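Local coordinates for putative TetR-family transcriptional regulator (Streptomyces coelicolor, PDB 2HXO), which probably binds DNA and regulates transcription, as other TetR-family regulators do, at residues V94-W99 and Q217-I222; R127-L132 and A149-M154; V187-E192 and Q208-D213. One frame throughout, in Å; residues are numbered along the deposited sequence.

Contact 1 of 3, residues V94-W99 and Q217-I222; sequences VALGLW and QFLAGI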
loop_
_atom_site.group_PDB
_atom_site.type_symbol
_atom_site.label_atom_id
_atom_site.label_comp_id
_atom_site.label_asym_id
_atom_site.label_seq_id
_atom_site.Cartn_x
_atom_site.Cartn_y
_atom_site.Cartn_z
ATOM N N VAL A 94 -13.619 -9.681 4.576
ATOM C CA VAL A 94 -12.650 -8.992 5.415
ATOM C C VAL A 94 -12.032 -7.832 4.642
ATOM O O VAL A 94 -11.948 -6.721 5.155
ATOM C CB VAL A 94 -11.518 -9.913 5.878
ATOM C CG1 VAL A 94 -10.443 -9.080 6.579
ATOM C CG2 VAL A 94 -12.066 -10.964 6.821
ATOM N N ALA A 95 -11.620 -8.093 3.406
ATOM C CA ALA A 95 -10.992 -7.078 2.559
ATOM C C ALA A 95 -11.937 -5.908 2.229
ATOM O O ALA A 95 -11.527 -4.743 2.261
ATOM C CB ALA A 95 -10.474 -7.729 1.272
ATOM N N LEU A 96 -13.193 -6.207 1.906
ATOM C CA LEU A 96 -14.155 -5.141 1.606
ATOM C C LEU A 96 -14.436 -4.323 2.858
ATOM O O LEU A 96 -14.618 -3.110 2.783
ATOM C CB LEU A 96 -15.465 -5.714 1.073
ATOM C CG LEU A 96 -15.351 -6.281 -0.339
ATOM C CD1 LEU A 96 -16.695 -6.869 -0.759
ATOM C CD2 LEU A 96 -14.900 -5.178 -1.296
ATOM N N GLY A 97 -14.480 -4.992 4.007
ATOM C CA GLY A 97 -14.698 -4.286 5.256
ATOM C C GLY A 97 -13.574 -3.271 5.401
ATOM O O GLY A 97 -13.821 -2.113 5.725
ATOM N N LEU A 98 -12.335 -3.692 5.145
ATOM C CA LEU A 98 -11.207 -2.774 5.258
ATOM C C LEU A 98 -11.271 -1.687 4.185
ATOM O O LEU A 98 -11.046 -0.515 4.464
ATOM C CB LEU A 98 -9.880 -3.541 5.163
ATOM C CG LEU A 98 -9.541 -4.396 6.392
ATOM C CD1 LEU A 98 -8.255 -5.158 6.156
ATOM C CD2 LEU A 98 -9.419 -3.493 7.629
ATOM N N TRP A 99 -11.576 -2.080 2.951
ATOM C CA TRP A 99 -11.671 -1.129 1.850
ATOM C C TRP A 99 -12.723 -0.051 2.128
ATOM O O TRP A 99 -12.453 1.144 1.980
ATOM C CB TRP A 99 -12.017 -1.866 0.552
ATOM C CG TRP A 99 -12.418 -0.946 -0.578
ATOM C CD1 TRP A 99 -13.658 -0.392 -0.795
ATOM C CD2 TRP A 99 -11.594 -0.514 -1.671
ATOM N NE1 TRP A 99 -13.652 0.345 -1.957
ATOM C CE2 TRP A 99 -12.400 0.287 -2.513
ATOM C CE3 TRP A 99 -10.258 -0.729 -2.020
ATOM C CZ2 TRP A 99 -11.910 0.868 -3.686
ATOM C CZ3 TRP A 99 -9.769 -0.150 -3.187
ATOM C CH2 TRP A 99 -10.595 0.636 -4.006
ATOM N N GLN A 217 -12.008 -3.658 -9.056
ATOM C CA GLN A 217 -10.606 -3.942 -9.293
ATOM C C GLN A 217 -10.071 -4.594 -8.017
ATOM O O GLN A 217 -9.423 -5.643 -8.054
ATOM C CB GLN A 217 -9.844 -2.642 -9.568
ATOM C CG GLN A 217 -8.338 -2.837 -9.685
ATOM C CD GLN A 217 -7.993 -3.808 -10.789
ATOM O OE1 GLN A 217 -8.402 -3.610 -11.932
ATOM N NE2 GLN A 217 -7.246 -4.872 -10.456
ATOM N N PHE A 218 -10.365 -3.953 -6.892
ATOM C CA PHE A 218 -9.957 -4.418 -5.583
ATOM C C PHE A 218 -10.305 -5.887 -5.372
ATOM O O PHE A 218 -9.432 -6.695 -5.047
ATOM C CB PHE A 218 -10.631 -3.568 -4.509
ATOM C CG PHE A 218 -10.207 -3.919 -3.105
ATOM C CD1 PHE A 218 -8.875 -3.786 -2.715
ATOM C CD2 PHE A 218 -11.133 -4.399 -2.181
ATOM C CE1 PHE A 218 -8.466 -4.125 -1.427
ATOM C CE2 PHE A 218 -10.734 -4.742 -0.890
ATOM C CZ PHE A 218 -9.387 -4.602 -0.512
ATOM N N LEU A 219 -11.576 -6.233 -5.572
ATOM C CA LEU A 219 -12.047 -7.609 -5.410
ATOM C C LEU A 219 -11.431 -8.593 -6.396
ATOM O O LEU A 219 -11.246 -9.763 -6.066
ATOM C CB LEU A 219 -13.569 -7.677 -5.534
ATOM C CG LEU A 219 -14.378 -7.105 -4.369
ATOM C CD1 LEU A 219 -15.870 -7.292 -4.646
ATOM C CD2 LEU A 219 -13.979 -7.813 -3.073
ATOM N N ALA A 220 -11.135 -8.128 -7.606
ATOM C CA ALA A 220 -10.527 -8.987 -8.625
ATOM C C ALA A 220 -9.087 -9.287 -8.220
ATOM O O ALA A 220 -8.624 -10.424 -8.347
ATOM C CB ALA A 220 -10.554 -8.302 -9.986
ATOM N N GLY A 221 -8.387 -8.271 -7.719
ATOM C CA GLY A 221 -7.009 -8.463 -7.289
ATOM C C GLY A 221 -6.904 -9.441 -6.124
ATOM O O GLY A 221 -6.034 -10.317 -6.116
ATOM N N ILE A 222 -7.795 -9.298 -5.144
ATOM C CA ILE A 222 -7.797 -10.177 -3.983
ATOM C C ILE A 222 -8.093 -11.600 -4.468
ATOM O O ILE A 222 -7.455 -12.561 -4.025
ATOM C CB ILE A 222 -8.850 -9.695 -2.918
ATOM C CG1 ILE A 222 -8.492 -10.250 -1.540
ATOM C CG2 ILE A 222 -10.247 -10.166 -3.275
ATOM C CD1 ILE A 222 -7.191 -9.729 -0.966
#
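Trp99 and Phe218 both have CG anti to the backbone N (Phe218 chi1 -177°), which sends each ring toward the other helix. The two chains reach past one another from opposing helices. The six-membered ring of Trp99 and the ring of Phe218 form an offset stack with centroids 4.6 Å apart and planes at 30°. Overlap is greatest at one corner of the indole. Trp99 CE3 lies over one face of the phenyl ring, toward its rim, at 3.4 Å from Phe218 CG. The other half of the pair is a CH-pi contact: Phe218 CB sits over a face of the indole, 4.0 Å from the centroid of the Trp99 six-membered ring.

The CE2 side of the phenyl ring meets the backbone of the other helix. Phe218 CE2 comes within 3.2 Å of Ala95 O, which approaches at the ring edge and also accepts the helical bond from Trp99 N. Ala95 CB packs on Phe218 CE2 at 3.7 Å.

Leu96 and Leu219 have CG beside the backbone N. Their ends turn inward and lie roughly perpendicular. Leu96 CD2 touches Leu219 CD2 at 3.3 Å, a tight methyl contact. The same Leu96 CD2 also lies at the edge of the Phe218 ring.

No hydrogen bond joins the two segments, so the contact rests on apolar packing. Its segments run roughly antiparallel at 145°, with axes 10.7 Å apart. They belong to helices 87-104 and 214-230 of the all-helical C-terminal domain. Helix 146-166 packs beside both, touching Trp99 through Asn164, Phe218 through Ala160 and Ile222 through Leu153.

Contact 2 of 3, residues R127-L132 and A149-M154; sequences RIFESL and ASSALM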
loop_
_atom_site.group_PDB
_atom_site.type_symbol
_atom_site.label_atom_id
_atom_site.label_comp_id
_atom_site.label_asym_id
_atom_site.label_seq_id
_atom_site.Cartn_x
_atom_site.Cartn_y
_atom_site.Cartn_z
ATOM N N ARG A 127 -5.667 -9.065 14.919
ATOM C CA ARG A 127 -7.067 -9.397 14.654
ATOM C C ARG A 127 -7.340 -9.588 13.149
ATOM O O ARG A 127 -8.116 -10.458 12.759
ATOM C CB ARG A 127 -7.974 -8.324 15.260
ATOM C CG ARG A 127 -8.029 -8.446 16.771
ATOM C CD ARG A 127 -8.682 -7.266 17.461
ATOM N NE ARG A 127 -8.918 -7.584 18.865
ATOM C CZ ARG A 127 -9.088 -6.684 19.832
ATOM N NH1 ARG A 127 -9.050 -5.387 19.557
ATOM N NH2 ARG A 127 -9.275 -7.090 21.083
ATOM N N ILE A 128 -6.687 -8.786 12.315
ATOM C CA ILE A 128 -6.845 -8.903 10.871
ATOM C C ILE A 128 -6.179 -10.205 10.475
ATOM O O ILE A 128 -6.717 -10.987 9.703
ATOM C CB ILE A 128 -6.127 -7.777 10.088
ATOM C CG1 ILE A 128 -6.622 -6.412 10.538
ATOM C CG2 ILE A 128 -6.360 -7.973 8.602
ATOM C CD1 ILE A 128 -8.120 -6.274 10.467
ATOM N N PHE A 129 -4.987 -10.422 11.012
ATOM C CA PHE A 129 -4.249 -11.628 10.708
ATOM C C PHE A 129 -4.973 -12.891 11.147
ATOM O O PHE A 129 -4.905 -13.908 10.470
ATOM C CB PHE A 129 -2.846 -11.569 11.308
ATOM C CG PHE A 129 -1.808 -11.106 10.326
ATOM C CD1 PHE A 129 -1.540 -9.740 10.157
ATOM C CD2 PHE A 129 -1.152 -12.027 9.511
ATOM C CE1 PHE A 129 -0.634 -9.299 9.193
ATOM C CE2 PHE A 129 -0.242 -11.600 8.536
ATOM C CZ PHE A 129 0.020 -10.233 8.374
ATOM N N GLU A 130 -5.679 -12.829 12.270
ATOM C CA GLU A 130 -6.426 -13.993 12.735
ATOM C C GLU A 130 -7.576 -14.261 11.754
ATOM O O GLU A 130 -7.841 -15.393 11.399
ATOM C CB GLU A 130 -6.987 -13.734 14.133
ATOM C CG GLU A 130 -7.665 -14.927 14.791
ATOM C CD GLU A 130 -6.704 -16.057 15.150
ATOM O OE1 GLU A 130 -5.515 -15.794 15.383
ATOM O OE2 GLU A 130 -7.149 -17.215 15.226
ATOM N N SER A 131 -8.245 -13.198 11.323
ATOM C CA SER A 131 -9.358 -13.302 10.391
ATOM C C SER A 131 -8.928 -13.936 9.068
ATOM O O SER A 131 -9.594 -14.840 8.569
ATOM C CB SER A 131 -9.940 -11.914 10.107
ATOM O OG SER A 131 -10.379 -11.289 11.296
ATOM N N LEU A 132 -7.828 -13.451 8.499
ATOM C CA LEU A 132 -7.328 -13.979 7.238
ATOM C C LEU A 132 -6.757 -15.389 7.409
ATOM O O LEU A 132 -7.067 -16.288 6.619
ATOM C CB LEU A 132 -6.263 -13.043 6.664
ATOM C CG LEU A 132 -6.702 -11.593 6.406
ATOM C CD1 LEU A 132 -5.482 -10.739 6.019
ATOM C CD2 LEU A 132 -7.750 -11.555 5.321
ATOM N N ALA A 149 1.048 -16.658 3.120
ATOM C CA ALA A 149 -0.233 -16.440 2.467
ATOM C C ALA A 149 -1.009 -15.302 3.128
ATOM O O ALA A 149 -1.549 -14.423 2.458
ATOM C CB ALA A 149 -1.044 -17.717 2.494
ATOM N N SER A 150 -1.042 -15.303 4.452
ATOM C CA SER A 150 -1.764 -14.269 5.186
ATOM C C SER A 150 -1.186 -12.883 4.993
ATOM O O SER A 150 -1.938 -11.914 4.821
ATOM C CB SER A 150 -1.786 -14.607 6.674
ATOM O OG SER A 150 -2.529 -15.792 6.888
ATOM N N SER A 151 0.147 -12.786 5.035
ATOM C CA SER A 151 0.845 -11.514 4.861
ATOM C C SER A 151 0.649 -10.967 3.470
ATOM O O SER A 151 0.547 -9.754 3.293
ATOM C CB SER A 151 2.345 -11.672 5.118
ATOM O OG SER A 151 2.609 -11.910 6.489
ATOM N N ALA A 152 0.614 -11.856 2.476
ATOM C CA ALA A 152 0.412 -11.427 1.098
ATOM C C ALA A 152 -0.967 -10.789 0.956
ATOM O O ALA A 152 -1.098 -9.717 0.356
ATOM C CB ALA A 152 0.547 -12.609 0.130
ATOM N N LEU A 153 -1.993 -11.443 1.499
ATOM C CA LEU A 153 -3.346 -10.881 1.422
ATOM C C LEU A 153 -3.325 -9.489 2.059
ATOM O O LEU A 153 -3.784 -8.510 1.469
ATOM C CB LEU A 153 -4.341 -11.788 2.149
ATOM C CG LEU A 153 -4.643 -13.056 1.355
ATOM C CD1 LEU A 153 -5.263 -14.118 2.254
ATOM C CD2 LEU A 153 -5.534 -12.692 0.173
HETATM N N MSE A 154 -2.750 -9.406 3.253
HETATM C CA MSE A 154 -2.646 -8.138 3.961
HETATM C C MSE A 154 -1.951 -7.044 3.144
HETATM O O MSE A 154 -2.472 -5.935 2.988
HETATM C CB MSE A 154 -1.884 -8.336 5.256
HETATM C CG MSE A 154 -1.585 -7.041 5.941
HETATM SE SE MSE A 154 -3.204 -6.329 6.673
HETATM C CE MSE A 154 -3.108 -7.278 8.363
#
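Apolar contacts carry most of this crossing of helices 124-138 and 146-166, whose segments meet at 116°. Both helices belong to the all-helical C-terminal domain of a TetR-type regulator. Met154, present as selenomethionine, has CG anti to the backbone N and then bends at chi2 and chi3. Met154 CE lies 3.3 Å from Phe129 CE1, oblique to the ring, and equally close to Ile128 CG2, the branch that is anti to the backbone N. Both side chains run roughly perpendicular to Met154. Leu132 adds a looser layer, with CD1 4.2 Å from Leu153 CB and near Ser150 O.

Contacts between ring and serine form the second group. Phe129 has an unusual chi1 of -96°, which swings its ring toward the other helix. Ser151 OG lies at the ring edge, 3.5 Å from Phe129 CE2. Ser150 CB approaches Phe129 CE2 obliquely at 3.9 Å. An alanine at Phe129 would remove the ring and would probably loosen the packing around Met154 CE and both serines.

Ser150 also packs on Phe201 of the second subunit, so the crossing borders the dimer interface. No hydrogen bond crosses between the segments. The buried serine hydroxyls are satisfied within their own helix, Ser150 OG by Trp146 O and Ser151 OG by Phe147 O. Their polarity is thus spent locally, and the interface between the helices behaves as a hydrophobic one.

Contact 3 of 3, residues V187-E192 and Q208-D213; sequences VSTAWE and QVRGHD
Ser188 OG is held by two hydrogen bonds. Ser188 OG donates to Ala206 O and accepts a weak bond from Arg210 NH2 at 3.2 Å, bent to 129° at the hydrogen. Its anti position to the backbone N points it at the loop.

Arg210 reaches it through a chain bent at chi3. Arg210 NH2 also makes a long salt bridge to Glu192 OE2 at 3.6 Å, while NE pairs with Asp185. Acidic groups thus stand near both NE and NH2, and would probably balance the positive charge in part. Thr189 CG2 crowds Arg210 NH2 at 2.9 Å.

Beside these polar groups, Val209 divides its branches. Val209 CG1 meets Val187 CG1 at 3.7 Å. Val209 CG2 lies obliquely to the indole, 3.8 Å from Trp191 CE3. Val209 CB lies against Ser188 CB.

Trp191 also meets Phe129 of the second subunit, so this region takes part in the dimer. Val209 to His212 form a type II beta turn, with His212 N bonded to Val209 O and Gly211 at the third position, where this turn type favours glycine. Asp213 follows as N-cap, so the turn leads straight into helix 214-230 of the TetR-type C-terminal domain.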
loop_
_atom_site.group_PDB
_atom_site.type_symbol
_atom_site.label_atom_id
_atom_site.label_comp_id
_atom_site.label_asym_id
_atom_site.label_seq_id
_atom_site.Cartn_x
_atom_site.Cartn_y
_atom_site.Cartn_z
ATOM N N VAL A 187 -6.913 10.612 -17.132
ATOM C CA VAL A 187 -5.848 9.628 -17.301
ATOM C C VAL A 187 -6.029 8.896 -18.625
ATOM O O VAL A 187 -5.086 8.754 -19.408
ATOM C CB VAL A 187 -5.868 8.570 -16.167
ATOM C CG1 VAL A 187 -4.858 7.475 -16.463
ATOM C CG2 VAL A 187 -5.561 9.225 -14.828
ATOM N N SER A 188 -7.251 8.430 -18.864
ATOM C CA SER A 188 -7.569 7.701 -20.080
ATOM C C SER A 188 -7.157 8.456 -21.340
ATOM O O SER A 188 -6.483 7.900 -22.211
ATOM C CB SER A 188 -9.067 7.390 -20.126
ATOM O OG SER A 188 -9.386 6.610 -21.262
ATOM N N THR A 189 -7.554 9.720 -21.446
ATOM C CA THR A 189 -7.197 10.489 -22.630
ATOM C C THR A 189 -5.705 10.799 -22.651
ATOM O O THR A 189 -5.057 10.675 -23.691
ATOM C CB THR A 189 -8.024 11.798 -22.741
ATOM O OG1 THR A 189 -8.119 12.427 -21.461
ATOM C CG2 THR A 189 -9.421 11.493 -23.244
ATOM N N ALA A 190 -5.154 11.181 -21.501
ATOM C CA ALA A 190 -3.727 11.483 -21.418
ATOM C C ALA A 190 -2.892 10.308 -21.922
ATOM O O ALA A 190 -1.926 10.500 -22.662
ATOM C CB ALA A 190 -3.341 11.814 -19.983
ATOM N N TRP A 191 -3.267 9.093 -21.517
ATOM C CA TRP A 191 -2.551 7.886 -21.934
ATOM C C TRP A 191 -2.731 7.629 -23.422
ATOM O O TRP A 191 -1.807 7.177 -24.099
ATOM C CB TRP A 191 -3.031 6.670 -21.128
ATOM C CG TRP A 191 -2.445 6.611 -19.744
ATOM C CD1 TRP A 191 -1.786 7.615 -19.094
ATOM C CD2 TRP A 191 -2.469 5.496 -18.841
ATOM N NE1 TRP A 191 -1.395 7.197 -17.848
ATOM C CE2 TRP A 191 -1.798 5.902 -17.662
ATOM C CE3 TRP A 191 -2.987 4.194 -18.910
ATOM C CZ2 TRP A 191 -1.632 5.052 -16.557
ATOM C CZ3 TRP A 191 -2.822 3.344 -17.805
ATOM C CH2 TRP A 191 -2.149 3.781 -16.648
ATOM N N GLU A 192 -3.927 7.925 -23.922
ATOM C CA GLU A 192 -4.235 7.750 -25.339
ATOM C C GLU A 192 -3.380 8.679 -26.199
ATOM O O GLU A 192 -3.449 8.636 -27.424
ATOM C CB GLU A 192 -5.726 8.012 -25.592
ATOM C CG GLU A 192 -6.606 6.823 -25.238
ATOM C CD GLU A 192 -8.088 7.133 -25.294
ATOM O OE1 GLU A 192 -8.888 6.172 -25.250
ATOM O OE2 GLU A 192 -8.453 8.329 -25.369
ATOM N N GLN A 208 -9.838 1.552 -21.384
ATOM C CA GLN A 208 -10.378 0.827 -20.241
ATOM C C GLN A 208 -10.194 1.574 -18.926
ATOM O O GLN A 208 -10.813 1.226 -17.925
ATOM C CB GLN A 208 -9.735 -0.558 -20.140
ATOM C CG GLN A 208 -10.131 -1.496 -21.261
ATOM C CD GLN A 208 -9.379 -2.812 -21.217
ATOM O OE1 GLN A 208 -9.412 -3.535 -20.216
ATOM N NE2 GLN A 208 -8.695 -3.132 -22.309
ATOM N N VAL A 209 -9.346 2.599 -18.923
ATOM C CA VAL A 209 -9.118 3.377 -17.708
ATOM C C VAL A 209 -10.411 4.088 -17.324
ATOM O O VAL A 209 -10.796 4.125 -16.151
ATOM C CB VAL A 209 -8.025 4.454 -17.903
ATOM C CG1 VAL A 209 -7.879 5.269 -16.628
ATOM C CG2 VAL A 209 -6.698 3.809 -18.273
ATOM N N ARG A 210 -11.070 4.654 -18.333
ATOM C CA ARG A 210 -12.320 5.389 -18.159
ATOM C C ARG A 210 -13.437 4.435 -17.757
ATOM O O ARG A 210 -13.691 3.448 -18.446
ATOM C CB ARG A 210 -12.684 6.092 -19.473
ATOM C CG ARG A 210 -13.666 7.258 -19.351
ATOM C CD ARG A 210 -13.735 8.024 -20.671
ATOM N NE ARG A 210 -12.395 8.316 -21.186
ATOM C CZ ARG A 210 -12.139 8.795 -22.401
ATOM N NH1 ARG A 210 -13.135 9.046 -23.242
ATOM N NH2 ARG A 210 -10.885 9.009 -22.782
ATOM N N GLY A 211 -14.099 4.727 -16.644
ATOM C CA GLY A 211 -15.178 3.867 -16.190
ATOM C C GLY A 211 -14.676 2.651 -15.432
ATOM O O GLY A 211 -15.432 1.724 -15.127
ATOM N N HIS A 212 -13.382 2.647 -15.142
ATOM C CA HIS A 212 -12.770 1.558 -14.402
ATOM C C HIS A 212 -13.205 1.689 -12.949
ATOM O O HIS A 212 -12.926 2.700 -12.308
ATOM C CB HIS A 212 -11.245 1.650 -14.515
ATOM C CG HIS A 212 -10.510 0.914 -13.438
ATOM N ND1 HIS A 212 -9.876 1.558 -12.396
ATOM C CD2 HIS A 212 -10.331 -0.413 -13.227
ATOM C CE1 HIS A 212 -9.336 0.659 -11.591
ATOM N NE2 HIS A 212 -9.597 -0.543 -12.074
ATOM N N ASP A 213 -13.903 0.679 -12.437
ATOM C CA ASP A 213 -14.366 0.703 -11.053
ATOM C C ASP A 213 -13.274 0.207 -10.111
ATOM O O ASP A 213 -12.784 -0.916 -10.242
ATOM C CB ASP A 213 -15.631 -0.151 -10.890
ATOM C CG ASP A 213 -16.153 -0.159 -9.452
ATOM O OD1 ASP A 213 -15.802 0.760 -8.675
ATOM O OD2 ASP A 213 -16.923 -1.076 -9.096
#

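Contacts 1 and 2 are neighbours in the C-terminal domain, with centres about 13 Å apart. They touch through Ile222 CD1 and Leu153 CD2 at 3.6 Å, and through Val94 CG1 and Leu132 CD2 at 3.9 Å. Contact 3 lies farther out, its centre about 21 Å from that of contact 1. A probable hydrogen bond from His212 NE2 to Gln217 OE1 joins the two. Contacts 2 and 3 do not touch within the chain; their nearest atoms are about 17 Å apart. Across the dimer they do come together, through the Trp191 and Phe129 rings of different subunits. Both contacts 2 and 3 are nested inside the loop closed by contact 1.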